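PDB 2B1X: naphthalene dioxygenase large subunit from Rhodococcus sp., which is the large subunit of a Rieske-type oxygenase, holding an iron-sulfur cluster in its Rieske domain and a mononuclear iron in its catalytic domain. Local coordinates for residues M309-D312 / H313-P317; E353-K356 / S357-T361; D233-F236 / A237-G240; E270-V273 / E274-E277; L173-Y176 / L177-L181. One frame throughout, in Å; residues are numbered along the deposited sequence.

Interaction 1 of 5, residues M309-D312 / H313-P317; sequences MGKD and HLSAP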
loop_
_atom_site.group_PDB
_atom_site.type_symbol
_atom_site.label_atom_id
_atom_site.label_comp_id
_atom_site.label_asym_id
_atom_site.label_seq_id
_atom_site.Cartn_x
_atom_site.Cartn_y
_atom_site.Cartn_z
ATOM N N MET A 309 -34.701 -13.941 11.339
ATOM C CA MET A 309 -33.954 -14.759 10.353
ATOM C C MET A 309 -33.421 -16.049 10.952
ATOM O O MET A 309 -33.093 -16.104 12.155
ATOM C CB MET A 309 -32.774 -13.966 9.748
ATOM C CG MET A 309 -32.606 -14.131 8.210
ATOM S SD MET A 309 -32.602 -12.547 7.342
ATOM C CE MET A 309 -31.850 -11.565 8.497
ATOM N N GLY A 310 -33.384 -17.099 10.123
ATOM C CA GLY A 310 -32.762 -18.372 10.477
ATOM C C GLY A 310 -31.248 -18.285 10.649
ATOM O O GLY A 310 -30.582 -17.447 10.008
ATOM N N LYS A 311 -30.701 -19.124 11.526
ATOM C CA LYS A 311 -29.249 -19.204 11.751
ATOM C C LYS A 311 -28.576 -20.163 10.758
ATOM O O LYS A 311 -27.350 -20.332 10.768
ATOM C CB LYS A 311 -28.944 -19.624 13.205
ATOM C CG LYS A 311 -29.227 -21.085 13.494
ATOM C CD LYS A 311 -28.904 -21.417 14.928
ATOM C CE LYS A 311 -29.595 -22.681 15.360
ATOM N NZ LYS A 311 -28.713 -23.500 16.208
ATOM N N ASP A 312 -29.401 -20.784 9.915
ATOM C CA ASP A 312 -28.970 -21.714 8.857
ATOM C C ASP A 312 -30.212 -22.134 8.050
ATOM O O ASP A 312 -31.335 -21.726 8.383
ATOM C CB ASP A 312 -28.175 -22.897 9.434
ATOM C CG ASP A 312 -29.035 -23.805 10.331
ATOM O OD1 ASP A 312 -28.526 -24.298 11.354
ATOM O OD2 ASP A 312 -30.220 -24.037 10.105
ATOM N N HIS A 313 -30.038 -22.947 7.011
ATOM C CA HIS A 313 -31.140 -23.270 6.113
ATOM C C HIS A 313 -32.156 -24.253 6.724
ATOM O O HIS A 313 -33.196 -24.534 6.128
ATOM C CB HIS A 313 -30.593 -23.837 4.801
ATOM C CG HIS A 313 -29.774 -25.080 4.982
ATOM N ND1 HIS A 313 -28.640 -25.111 5.759
ATOM C CD2 HIS A 313 -29.937 -26.338 4.505
ATOM C CE1 HIS A 313 -28.135 -26.333 5.755
ATOM N NE2 HIS A 313 -28.891 -27.095 4.984
ATOM N N LEU A 314 -31.870 -24.752 7.924
ATOM C CA LEU A 314 -32.711 -25.773 8.514
ATOM C C LEU A 314 -33.474 -25.280 9.739
ATOM O O LEU A 314 -34.190 -26.045 10.374
ATOM C CB LEU A 314 -31.852 -27.000 8.874
ATOM C CG LEU A 314 -31.093 -27.735 7.748
ATOM C CD1 LEU A 314 -30.173 -28.762 8.362
ATOM C CD2 LEU A 314 -32.057 -28.398 6.717
ATOM N N SER A 315 -33.329 -24.004 10.077
ATOM C CA SER A 315 -33.795 -23.538 11.382
ATOM C C SER A 315 -34.891 -22.501 11.303
ATOM O O SER A 315 -34.932 -21.718 10.366
ATOM C CB SER A 315 -32.629 -23.023 12.214
ATOM O OG SER A 315 -31.631 -24.026 12.330
ATOM N N ALA A 316 -35.798 -22.534 12.286
ATOM C CA ALA A 316 -36.808 -21.492 12.448
ATOM C C ALA A 316 -36.129 -20.181 12.798
ATOM O O ALA A 316 -35.125 -20.159 13.539
ATOM C CB ALA A 316 -37.789 -21.873 13.554
ATOM N N PRO A 317 -36.678 -19.082 12.294
ATOM C CA PRO A 317 -36.038 -17.779 12.474
ATOM C C PRO A 317 -36.114 -17.265 13.915
ATOM O O PRO A 317 -37.034 -17.572 14.662
ATOM C CB PRO A 317 -36.819 -16.868 11.528
ATOM C CG PRO A 317 -38.142 -17.500 11.371
ATOM C CD PRO A 317 -37.932 -18.997 11.513
HETATM O O HOH W 1 -32.553 -20.018 13.662
HETATM O O HOH W 2 -34.226 -21.067 7.900
#
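A hairpin connection between the antiparallel strands 302-309 and 318-330 turns back on itself here, through a type I beta turn from D312 to S315 whose first side chain, D312, grips the turn from within. OD2 of D312 accepts from L314 N at 2.8 Å, two residues on, which meets the definition of an Asx turn. The same oxygen accepts from S315 OG at 2.6 Å. The two donors reach it from opposite faces of the carboxylate plane: L314 N on the anti side, 27° out of the plane, and S315 OG from above the other face, tilted by 36°. Such double donation probably favours the ionised carboxylate. The side chain gets there because CG sits between the backbone N and the carbonyl carbon (chi1 66°), which folds the carboxylate back over the following residues. By contrast the turn's backbone bond, S315 N to D312 O, is weak at 3.5 Å, and the N of H313 is buried without a partner.

Water does much of the remaining joining. One molecule donates to both D312 O and S315 O; another accepts from K311 N and donates to A316 O. At the open end of the hairpin, M309 pairs with T318 of the next strand. The outer tip, D312 to L314, packs against D72 and M76 of the small subunit, so the turn lies at a subunit interface. Where the two arms approach at their base, P317 CA comes within 3.4 Å of M309 O in a CA-H...O contact.

Interaction 2 of 5, residues E353-K356 / S357-T361; sequences ESYK and SYLRT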
loop_
_atom_site.group_PDB
_atom_site.type_symbol
_atom_site.label_atom_id
_atom_site.label_comp_id
_atom_site.label_asym_id
_atom_site.label_seq_id
_atom_site.Cartn_x
_atom_site.Cartn_y
_atom_site.Cartn_z
ATOM N N GLU A 353 -29.374 -18.019 20.484
ATOM C CA GLU A 353 -30.111 -18.157 19.222
ATOM C C GLU A 353 -30.103 -16.892 18.394
ATOM O O GLU A 353 -29.952 -16.944 17.175
ATOM C CB GLU A 353 -31.568 -18.588 19.468
ATOM C CG GLU A 353 -31.752 -20.054 19.824
ATOM C CD GLU A 353 -31.061 -21.015 18.862
ATOM O OE1 GLU A 353 -31.109 -20.793 17.628
ATOM O OE2 GLU A 353 -30.464 -22.005 19.338
ATOM N N SER A 354 -30.284 -15.754 19.050
ATOM C CA SER A 354 -30.359 -14.474 18.346
ATOM C C SER A 354 -28.977 -14.088 17.759
ATOM O O SER A 354 -28.876 -13.565 16.658
ATOM C CB SER A 354 -30.867 -13.392 19.319
ATOM O OG SER A 354 -30.836 -12.107 18.740
ATOM N N TYR A 355 -27.936 -14.377 18.529
ATOM C CA TYR A 355 -26.541 -14.233 18.132
ATOM C C TYR A 355 -26.199 -15.048 16.894
ATOM O O TYR A 355 -25.566 -14.523 15.966
ATOM C CB TYR A 355 -25.649 -14.664 19.310
ATOM C CG TYR A 355 -24.219 -15.062 18.971
ATOM C CD1 TYR A 355 -23.345 -14.170 18.334
ATOM C CD2 TYR A 355 -23.735 -16.311 19.322
ATOM C CE1 TYR A 355 -22.015 -14.551 18.050
ATOM C CE2 TYR A 355 -22.423 -16.697 19.061
ATOM C CZ TYR A 355 -21.568 -15.794 18.412
ATOM O OH TYR A 355 -20.271 -16.160 18.156
ATOM N N LYS A 356 -26.589 -16.320 16.867
ATOM C CA LYS A 356 -26.348 -17.155 15.689
ATOM C C LYS A 356 -27.168 -16.673 14.456
ATOM O O LYS A 356 -26.672 -16.680 13.323
ATOM C CB LYS A 356 -26.584 -18.637 15.983
ATOM C CG LYS A 356 -25.737 -19.247 17.145
ATOM C CD LYS A 356 -24.219 -19.146 16.860
ATOM C CE LYS A 356 -23.349 -19.920 17.852
ATOM N NZ LYS A 356 -23.699 -21.413 17.958
ATOM N N SER A 357 -28.399 -16.234 14.674
ATOM C CA SER A 357 -29.195 -15.698 13.571
ATOM C C SER A 357 -28.539 -14.467 12.940
ATOM O O SER A 357 -28.463 -14.364 11.706
ATOM C CB SER A 357 -30.604 -15.389 14.040
ATOM O OG SER A 357 -31.281 -16.610 14.160
ATOM N N TYR A 358 -28.079 -13.545 13.781
ATOM C CA TYR A 358 -27.282 -12.403 13.325
ATOM C C TYR A 358 -25.992 -12.834 12.598
ATOM O O TYR A 358 -25.641 -12.280 11.535
ATOM C CB TYR A 358 -26.878 -11.551 14.543
ATOM C CG TYR A 358 -25.653 -10.661 14.302
ATOM C CD1 TYR A 358 -25.756 -9.501 13.512
ATOM C CD2 TYR A 358 -24.408 -10.974 14.855
ATOM C CE1 TYR A 358 -24.663 -8.694 13.268
ATOM C CE2 TYR A 358 -23.263 -10.129 14.602
ATOM C CZ TYR A 358 -23.425 -8.998 13.825
ATOM O OH TYR A 358 -22.341 -8.164 13.598
ATOM N N LEU A 359 -25.271 -13.794 13.195
ATOM C CA LEU A 359 -23.876 -14.052 12.798
ATOM C C LEU A 359 -23.777 -14.684 11.402
ATOM O O LEU A 359 -22.847 -14.343 10.632
ATOM C CB LEU A 359 -23.171 -14.919 13.841
ATOM C CG LEU A 359 -21.661 -15.113 13.738
ATOM C CD1 LEU A 359 -20.898 -13.822 13.968
ATOM C CD2 LEU A 359 -21.207 -16.196 14.673
ATOM N N ARG A 360 -24.733 -15.554 11.061
ATOM C CA ARG A 360 -24.682 -16.307 9.799
ATOM C C ARG A 360 -25.290 -15.530 8.646
ATOM O O ARG A 360 -25.099 -15.923 7.477
ATOM C CB ARG A 360 -25.334 -17.697 9.928
ATOM C CG ARG A 360 -24.404 -18.737 10.569
ATOM C CD ARG A 360 -24.333 -18.582 12.089
ATOM N NE ARG A 360 -23.689 -19.681 12.813
ATOM C CZ ARG A 360 -24.304 -20.793 13.217
ATOM N NH1 ARG A 360 -25.596 -21.000 12.947
ATOM N NH2 ARG A 360 -23.605 -21.695 13.896
ATOM N N THR A 361 -25.963 -14.408 8.969
ATOM C CA THR A 361 -26.625 -13.556 7.963
ATOM C C THR A 361 -25.913 -12.241 7.728
ATOM O O THR A 361 -25.646 -11.885 6.574
ATOM C CB THR A 361 -28.143 -13.318 8.281
ATOM O OG1 THR A 361 -28.289 -12.669 9.550
ATOM C CG2 THR A 361 -28.882 -14.661 8.434
#
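Backbone hydrogen bonds between residues four apart define this part of helix 348-361: S357 N to E353 O, Y358 N to S354 O at 3.0 Å with a nearly straight N-H...O angle of 171°, L359 N to Y355 O, and R360 N to K356 O. T361 OG1 donates to S357 O at 2.7 Å, lying in the carbonyl plane.

Apolar contact joins Y355 and L359, which run side by side in the same direction. CD2 of L359 lies 3.6 Å from Y355 OH and 3.8 Å from Y355 CZ. Both side chains start out with CG anti to the backbone N (chi1 159° for Y355, -170° for L359), and this brings the methyl alongside the phenol.

Among the charged groups, K356 lays CD over one face of the R360 guanidinium, 3.8 Å above its plane and toward the rim. K356 NZ and R360 NH2 are 4.1 Å apart. R360 NH2 donates to the backbone O of D68 of the small subunit; NE and NH2 make long, weak ion pairs with D69 and D70 of that chain, while Y355 OH bonds its D68 OD2.

The helix is thus wedged between that subunit and its own sheet. R360 NH1 holds K311 O and S357 OG holds M309 O of the hairpin; S354 OG bonds A319 O of strand 318-330, and Y358 OH reaches S338 of strand 333-343.

Interaction 3 of 5, residues D233-F236 / A237-G240; sequences DPQF and ALYG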
loop_
_atom_site.group_PDB
_atom_site.type_symbol
_atom_site.label_atom_id
_atom_site.label_comp_id
_atom_site.label_asym_id
_atom_site.label_seq_id
_atom_site.Cartn_x
_atom_site.Cartn_y
_atom_site.Cartn_z
ATOM N N ASP A 233 -41.324 -14.287 -1.274
ATOM C CA ASP A 233 -42.313 -13.492 -1.998
ATOM C C ASP A 233 -41.663 -12.253 -2.608
ATOM O O ASP A 233 -41.223 -11.405 -1.864
ATOM C CB ASP A 233 -43.407 -13.046 -1.038
ATOM C CG ASP A 233 -44.606 -12.435 -1.750
ATOM O OD1 ASP A 233 -44.545 -12.183 -2.982
ATOM O OD2 ASP A 233 -45.652 -12.139 -1.139
ATOM N N PRO A 234 -41.660 -12.126 -3.942
ATOM C CA PRO A 234 -41.149 -10.907 -4.614
ATOM C C PRO A 234 -41.884 -9.596 -4.234
ATOM O O PRO A 234 -41.386 -8.500 -4.521
ATOM C CB PRO A 234 -41.394 -11.172 -6.105
ATOM C CG PRO A 234 -41.834 -12.581 -6.238
ATOM C CD PRO A 234 -42.180 -13.129 -4.896
ATOM N N GLN A 235 -43.058 -9.729 -3.640
ATOM C CA GLN A 235 -43.882 -8.626 -3.186
ATOM C C GLN A 235 -43.755 -8.406 -1.691
ATOM O O GLN A 235 -44.528 -7.633 -1.125
ATOM C CB GLN A 235 -45.357 -8.919 -3.483
ATOM C CG GLN A 235 -45.714 -9.024 -4.952
ATOM C CD GLN A 235 -47.215 -8.989 -5.155
ATOM O OE1 GLN A 235 -47.963 -9.660 -4.417
ATOM N NE2 GLN A 235 -47.667 -8.205 -6.126
ATOM N N PHE A 236 -42.804 -9.085 -1.038
ATOM C CA PHE A 236 -42.705 -9.019 0.424
ATOM C C PHE A 236 -42.689 -7.600 1.025
ATOM O O PHE A 236 -43.233 -7.374 2.103
ATOM C CB PHE A 236 -41.517 -9.852 0.941
ATOM C CG PHE A 236 -40.207 -9.104 0.948
ATOM C CD1 PHE A 236 -39.656 -8.627 2.151
ATOM C CD2 PHE A 236 -39.516 -8.888 -0.241
ATOM C CE1 PHE A 236 -38.433 -7.941 2.157
ATOM C CE2 PHE A 236 -38.312 -8.196 -0.244
ATOM C CZ PHE A 236 -37.765 -7.729 0.965
ATOM N N ALA A 237 -42.078 -6.651 0.326
ATOM C CA ALA A 237 -41.922 -5.296 0.865
ATOM C C ALA A 237 -43.149 -4.415 0.673
ATOM O O ALA A 237 -43.241 -3.336 1.271
ATOM C CB ALA A 237 -40.671 -4.640 0.344
ATOM N N LEU A 238 -44.139 -4.915 -0.075
ATOM C CA LEU A 238 -45.423 -4.246 -0.163
ATOM C C LEU A 238 -46.160 -4.247 1.181
ATOM O O LEU A 238 -47.026 -3.386 1.427
ATOM C CB LEU A 238 -46.308 -4.878 -1.258
ATOM C CG LEU A 238 -45.835 -4.791 -2.716
ATOM C CD1 LEU A 238 -46.943 -5.303 -3.651
ATOM C CD2 LEU A 238 -45.364 -3.363 -3.118
ATOM N N TYR A 239 -45.832 -5.214 2.044
ATOM C CA TYR A 239 -46.499 -5.343 3.357
ATOM C C TYR A 239 -45.661 -4.620 4.391
ATOM O O TYR A 239 -45.222 -5.201 5.382
ATOM C CB TYR A 239 -46.708 -6.808 3.743
ATOM C CG TYR A 239 -47.406 -7.591 2.646
ATOM C CD1 TYR A 239 -46.666 -8.328 1.726
ATOM C CD2 TYR A 239 -48.808 -7.585 2.531
ATOM C CE1 TYR A 239 -47.281 -9.012 0.698
ATOM C CE2 TYR A 239 -49.442 -8.283 1.501
ATOM C CZ TYR A 239 -48.674 -8.995 0.590
ATOM O OH TYR A 239 -49.267 -9.711 -0.437
ATOM N N GLY A 240 -45.412 -3.344 4.117
ATOM C CA GLY A 240 -44.552 -2.545 4.955
ATOM C C GLY A 240 -44.817 -1.060 4.829
ATOM O O GLY A 240 -45.696 -0.622 4.071
HETATM O O HOH W 3 -47.945 -11.112 -2.141
#
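Two backbone hydrogen bonds link Q235-F236 to the residues that follow. L238 N donates to Q235 O at 2.9 Å with an N-H...O angle of 152°, and Y239 N makes a weak bond to F236 O. Both span three residues, the spacing of a 3-10 turn.

The polar side chains meet through one water rather than directly. It donates to D233 OD2 and to Q235 OE1, both at 2.7 Å, and accepts from Y239 OH at 2.6 Å, lying in the plane of the tyrosine ring at its edge. On the other end of the Q235 amide, NE2 donates to D129 of the second subunit, another copy of this protein, which leaves the two amide atoms with different partners and probably fixes the amide's flip.

Together these bonds continue a compact chain of turns. A type I beta turn from D233 to F236 comes first, in which D233 OD1 takes the N of Q235 to form an Asx turn; the 3-10 segment follows, and an inverse gamma turn centred on Y239 delivers the chain to strand 240-244.

The apolar contact is of the CH-pi kind: A237 CB lies 4.2 Å from the centroid of the F236 ring, only 5° off its normal. With chi1 at 86°, F236 curls its ring back under its neighbour, and the same side chain lies about 4 Å from a bound (4S)-2-methyl-2,4-pentanediol, probably from the crystallisation liquor, and about 9 Å from the iron. L238 CD1, meanwhile, packs along the Q235 chain, 4.0 Å from its CB.

Interaction 4 of 5, residues E270-V273 / E274-E277; sequences ENIV and EELE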
loop_
_atom_site.group_PDB
_atom_site.type_symbol
_atom_site.label_atom_id
_atom_site.label_comp_id
_atom_site.label_asym_id
_atom_site.label_seq_id
_atom_site.Cartn_x
_atom_site.Cartn_y
_atom_site.Cartn_z
ATOM N N GLU A 270 -41.283 -13.928 26.335
ATOM C CA GLU A 270 -42.491 -13.497 27.037
ATOM C C GLU A 270 -42.244 -12.366 28.044
ATOM O O GLU A 270 -43.070 -11.453 28.166
ATOM C CB GLU A 270 -43.136 -14.697 27.725
ATOM C CG GLU A 270 -43.650 -15.739 26.741
ATOM C CD GLU A 270 -42.705 -16.935 26.540
ATOM O OE1 GLU A 270 -41.490 -16.745 26.165
ATOM O OE2 GLU A 270 -43.209 -18.086 26.751
ATOM N N ASN A 271 -41.119 -12.417 28.759
ATOM C CA ASN A 271 -40.832 -11.375 29.727
ATOM C C ASN A 271 -40.549 -10.029 29.066
ATOM O O ASN A 271 -40.905 -8.983 29.608
ATOM C CB ASN A 271 -39.726 -11.793 30.718
ATOM C CG ASN A 271 -38.384 -12.043 30.049
ATOM O OD1 ASN A 271 -38.282 -12.782 29.068
ATOM N ND2 ASN A 271 -37.340 -11.460 30.614
ATOM N N ILE A 272 -39.925 -10.061 27.885
ATOM C CA ILE A 272 -39.647 -8.849 27.137
ATOM C C ILE A 272 -40.939 -8.259 26.558
ATOM O O ILE A 272 -41.135 -7.040 26.552
ATOM C CB ILE A 272 -38.560 -9.102 26.029
ATOM C CG1 ILE A 272 -37.279 -9.728 26.629
ATOM C CG2 ILE A 272 -38.235 -7.835 25.313
ATOM C CD1 ILE A 272 -36.602 -8.951 27.773
ATOM N N VAL A 273 -41.831 -9.119 26.084
ATOM C CA VAL A 273 -43.118 -8.668 25.561
ATOM C C VAL A 273 -43.949 -8.000 26.672
ATOM O O VAL A 273 -44.542 -6.949 26.456
ATOM C CB VAL A 273 -43.909 -9.819 24.928
ATOM C CG1 VAL A 273 -45.347 -9.391 24.591
ATOM C CG2 VAL A 273 -43.209 -10.327 23.691
ATOM N N GLU A 274 -43.957 -8.603 27.860
ATOM C CA GLU A 274 -44.568 -8.001 29.041
ATOM C C GLU A 274 -44.088 -6.576 29.237
ATOM O O GLU A 274 -44.899 -5.658 29.384
ATOM C CB GLU A 274 -44.165 -8.792 30.281
ATOM C CG GLU A 274 -45.244 -9.627 30.932
ATOM C CD GLU A 274 -44.903 -9.947 32.388
ATOM O OE1 GLU A 274 -43.845 -10.590 32.635
ATOM O OE2 GLU A 274 -45.680 -9.547 33.288
ATOM N N GLU A 275 -42.764 -6.410 29.231
ATOM C CA GLU A 275 -42.139 -5.130 29.548
ATOM C C GLU A 275 -42.442 -4.108 28.436
ATOM O O GLU A 275 -42.827 -2.973 28.723
ATOM C CB GLU A 275 -40.631 -5.309 29.831
ATOM C CG GLU A 275 -40.372 -6.165 31.084
ATOM C CD GLU A 275 -38.900 -6.391 31.402
ATOM O OE1 GLU A 275 -38.013 -5.879 30.667
ATOM O OE2 GLU A 275 -38.629 -7.061 32.426
ATOM N N LEU A 276 -42.328 -4.523 27.174
ATOM C CA LEU A 276 -42.522 -3.593 26.062
ATOM C C LEU A 276 -43.967 -3.042 25.983
ATOM O O LEU A 276 -44.195 -1.872 25.679
ATOM C CB LEU A 276 -42.039 -4.204 24.727
ATOM C CG LEU A 276 -42.909 -5.172 23.929
ATOM C CD1 LEU A 276 -43.987 -4.444 23.124
ATOM C CD2 LEU A 276 -42.032 -6.005 22.985
ATOM N N GLU A 277 -44.934 -3.882 26.297
ATOM C CA GLU A 277 -46.332 -3.450 26.406
ATOM C C GLU A 277 -46.569 -2.376 27.473
ATOM O O GLU A 277 -47.544 -1.626 27.414
ATOM C CB GLU A 277 -47.235 -4.647 26.675
ATOM C CG GLU A 277 -47.340 -5.593 25.490
ATOM C CD GLU A 277 -48.250 -6.795 25.723
ATOM O OE1 GLU A 277 -48.212 -7.410 26.829
ATOM O OE2 GLU A 277 -49.005 -7.135 24.776
HETATM O O HOH W 4 -37.828 -9.430 32.784
#
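The carboxylate of E277 has V273 over one face: CG1 of the valine stands 4.1 Å from E277 CD, almost directly along the normal to the carboxylate. Two further flat groups, the N271 amide and the E275 carboxylate, are joined by a water, which accepts from N271 ND2 at 3.0 Å and donates to E275 OE2 at 2.5 Å. Each group also has a partner beyond the helix. N271 ND2 donates to D345 O, while E275 OE1 accepts from D185 N, so the two carboxylate oxygens of E275 are held by different donors. In E275, CG lies beside the backbone N, anti to the carbonyl carbon (chi1 -64°), and the chain is extended from there, a course that carries CG past N271 O at 3.2 Å before the acid reaches the water.

All of this rests on the first turns of the alpha-helix 270-279. Four bonds between residues four apart build this part of it, from E274 N to E270 O through E277 N to V273 O. The helix is amphipathic: E270, E274 and E277 are exposed, whereas I272 and L276 are buried.

L276 takes the less usual helical torsion, with CG between the backbone N and the carbonyl carbon (chi1 81°). Its branch therefore leans back over the preceding turn, bringing CG to 3.5 Å from V273 O and CD2 to 3.9 Å from V273 CA. V273 and L276 both pack against F265, and L276 touches R183 as well, in the loop that follows helix 174-181.

Interaction 5 of 5, residues L173-Y176 / L177-L181; sequences LKFY and LDIVL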
loop_
_atom_site.group_PDB
_atom_site.type_symbol
_atom_site.label_atom_id
_atom_site.label_comp_id
_atom_site.label_asym_id
_atom_site.label_seq_id
_atom_site.Cartn_x
_atom_site.Cartn_y
_atom_site.Cartn_z
ATOM N N LEU A 173 -37.673 10.834 14.758
ATOM C CA LEU A 173 -37.060 9.514 14.761
ATOM C C LEU A 173 -37.085 8.842 16.132
ATOM O O LEU A 173 -37.145 7.615 16.210
ATOM C CB LEU A 173 -35.634 9.582 14.237
ATOM C CG LEU A 173 -35.050 8.500 13.335
ATOM C CD1 LEU A 173 -33.830 7.860 13.981
ATOM C CD2 LEU A 173 -36.016 7.456 12.764
ATOM N N LYS A 174 -37.092 9.637 17.207
ATOM C CA LYS A 174 -37.126 9.085 18.566
ATOM C C LYS A 174 -38.264 8.081 18.789
ATOM O O LYS A 174 -38.070 7.062 19.459
ATOM C CB LYS A 174 -37.145 10.198 19.626
ATOM C CG LYS A 174 -35.841 11.042 19.600
ATOM C CD LYS A 174 -35.644 11.894 20.868
ATOM C CE LYS A 174 -36.753 12.939 21.073
ATOM N NZ LYS A 174 -36.937 13.761 19.830
ATOM N N PHE A 175 -39.436 8.366 18.221
ATOM C CA PHE A 175 -40.614 7.482 18.274
ATOM C C PHE A 175 -40.303 6.044 17.822
ATOM O O PHE A 175 -40.761 5.081 18.427
ATOM C CB PHE A 175 -41.726 8.078 17.402
ATOM C CG PHE A 175 -42.990 7.242 17.333
ATOM C CD1 PHE A 175 -43.111 6.206 16.413
ATOM C CD2 PHE A 175 -44.072 7.525 18.158
ATOM C CE1 PHE A 175 -44.278 5.452 16.352
ATOM C CE2 PHE A 175 -45.239 6.786 18.090
ATOM C CZ PHE A 175 -45.344 5.741 17.192
ATOM N N TYR A 176 -39.489 5.926 16.783
ATOM C CA TYR A 176 -39.132 4.642 16.179
ATOM C C TYR A 176 -37.927 4.018 16.859
ATOM O O TYR A 176 -37.886 2.815 17.036
ATOM C CB TYR A 176 -38.880 4.826 14.673
ATOM C CG TYR A 176 -40.108 5.355 13.981
ATOM C CD1 TYR A 176 -40.223 6.711 13.648
ATOM C CD2 TYR A 176 -41.190 4.510 13.701
ATOM C CE1 TYR A 176 -41.391 7.215 13.030
ATOM C CE2 TYR A 176 -42.340 4.997 13.094
ATOM C CZ TYR A 176 -42.444 6.344 12.749
ATOM O OH TYR A 176 -43.628 6.824 12.162
ATOM N N LEU A 177 -36.945 4.826 17.224
ATOM C CA LEU A 177 -35.801 4.316 17.994
ATOM C C LEU A 177 -36.270 3.625 19.283
ATOM O O LEU A 177 -35.747 2.578 19.665
ATOM C CB LEU A 177 -34.829 5.433 18.333
ATOM C CG LEU A 177 -34.041 6.039 17.146
ATOM C CD1 LEU A 177 -33.198 7.214 17.681
ATOM C CD2 LEU A 177 -33.143 5.016 16.415
ATOM N N ASP A 178 -37.266 4.200 19.940
ATOM C CA ASP A 178 -37.835 3.581 21.154
ATOM C C ASP A 178 -38.261 2.132 20.927
ATOM O O ASP A 178 -38.073 1.266 21.781
ATOM C CB ASP A 178 -39.083 4.343 21.622
ATOM C CG ASP A 178 -38.765 5.708 22.186
ATOM O OD1 ASP A 178 -37.553 6.031 22.379
ATOM O OD2 ASP A 178 -39.691 6.523 22.452
ATOM N N ILE A 179 -38.878 1.890 19.776
ATOM C CA ILE A 179 -39.393 0.575 19.420
ATOM C C ILE A 179 -38.281 -0.481 19.379
ATOM O O ILE A 179 -38.516 -1.638 19.667
ATOM C CB ILE A 179 -40.133 0.668 18.083
ATOM C CG1 ILE A 179 -41.498 1.353 18.278
ATOM C CG2 ILE A 179 -40.342 -0.734 17.447
ATOM C CD1 ILE A 179 -42.241 1.660 16.979
ATOM N N VAL A 180 -37.076 -0.048 19.032
ATOM C CA VAL A 180 -35.913 -0.921 18.953
ATOM C C VAL A 180 -35.089 -0.883 20.258
ATOM O O VAL A 180 -34.580 -1.903 20.691
ATOM C CB VAL A 180 -35.064 -0.533 17.702
ATOM C CG1 VAL A 180 -33.598 -0.784 17.884
ATOM C CG2 VAL A 180 -35.606 -1.246 16.444
ATOM N N LEU A 181 -35.002 0.271 20.906
ATOM C CA LEU A 181 -34.067 0.435 22.033
ATOM C C LEU A 181 -34.673 0.297 23.429
ATOM O O LEU A 181 -33.951 0.001 24.387
ATOM C CB LEU A 181 -33.355 1.787 21.962
ATOM C CG LEU A 181 -32.632 2.195 20.670
ATOM C CD1 LEU A 181 -32.215 3.630 20.807
ATOM C CD2 LEU A 181 -31.421 1.309 20.356
#
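L173 and L177 make the tight part of this contact, on the buried side of helix 174-181. CD1 of L173 meets L177 CG at 3.7 Å, and both leucines go on to touch V298 of strand 293-298, so the helix packs on the central sheet through them. The backbone is equally close here: L173 O accepts from two donors, L177 N at 3.0 Å and Y176 N at 2.9 Å.

Packing is looser around I179. Its CD1 stands 4.3 Å from F175 CE1 and 4.5 Å from Y176 CD2, reaching both rings obliquely, and the backbone bond from I179 N to Y176 O is weak, with an angle of only 125°; F175 O accepts from Q284 NE2. The aromatic residues are closer to each other, F175 CD1 lying over the centre of one face of the Y176 ring. On the partly exposed side, K174 turns away from the next turn and gives its NZ to G171 O and E167 O.

In D178, also partly exposed, CG lies beside the backbone N (chi1 -70°), and this keeps OD1 just 3.1 Å from K174 O, itself bonded by D178 N, with no hydrogen bond between the two oxygens. The carboxylate is satisfied elsewhere: OD1 takes a salt bridge from K152 and a bond from Y151 OH, and OD2 takes Q284 NE2. With these donors around it, D178 is probably ionised.

From the N terminus the order is interaction 5 (helix 174-181), interaction 3 (the turns before strand 240-244), interaction 4 (helix 270-279), interaction 1 and interaction 2 (helix 348-361). Each joins two segments that follow one another without a gap, and the five run in series without nesting or crossing. Interaction 1 closes the hairpin between strands 302-309 and 318-330; interaction 3 closes turns, and the others lie within helices. Interactions 1 and 2 alone touch, their centres 9 Å apart, tying hairpin and helix together beside the small subunit. Interactions 4 and 5 come within about 7 Å at their nearest atoms; interaction 3 comes within about 9 Å of interaction 1 and reaches the second large subunit.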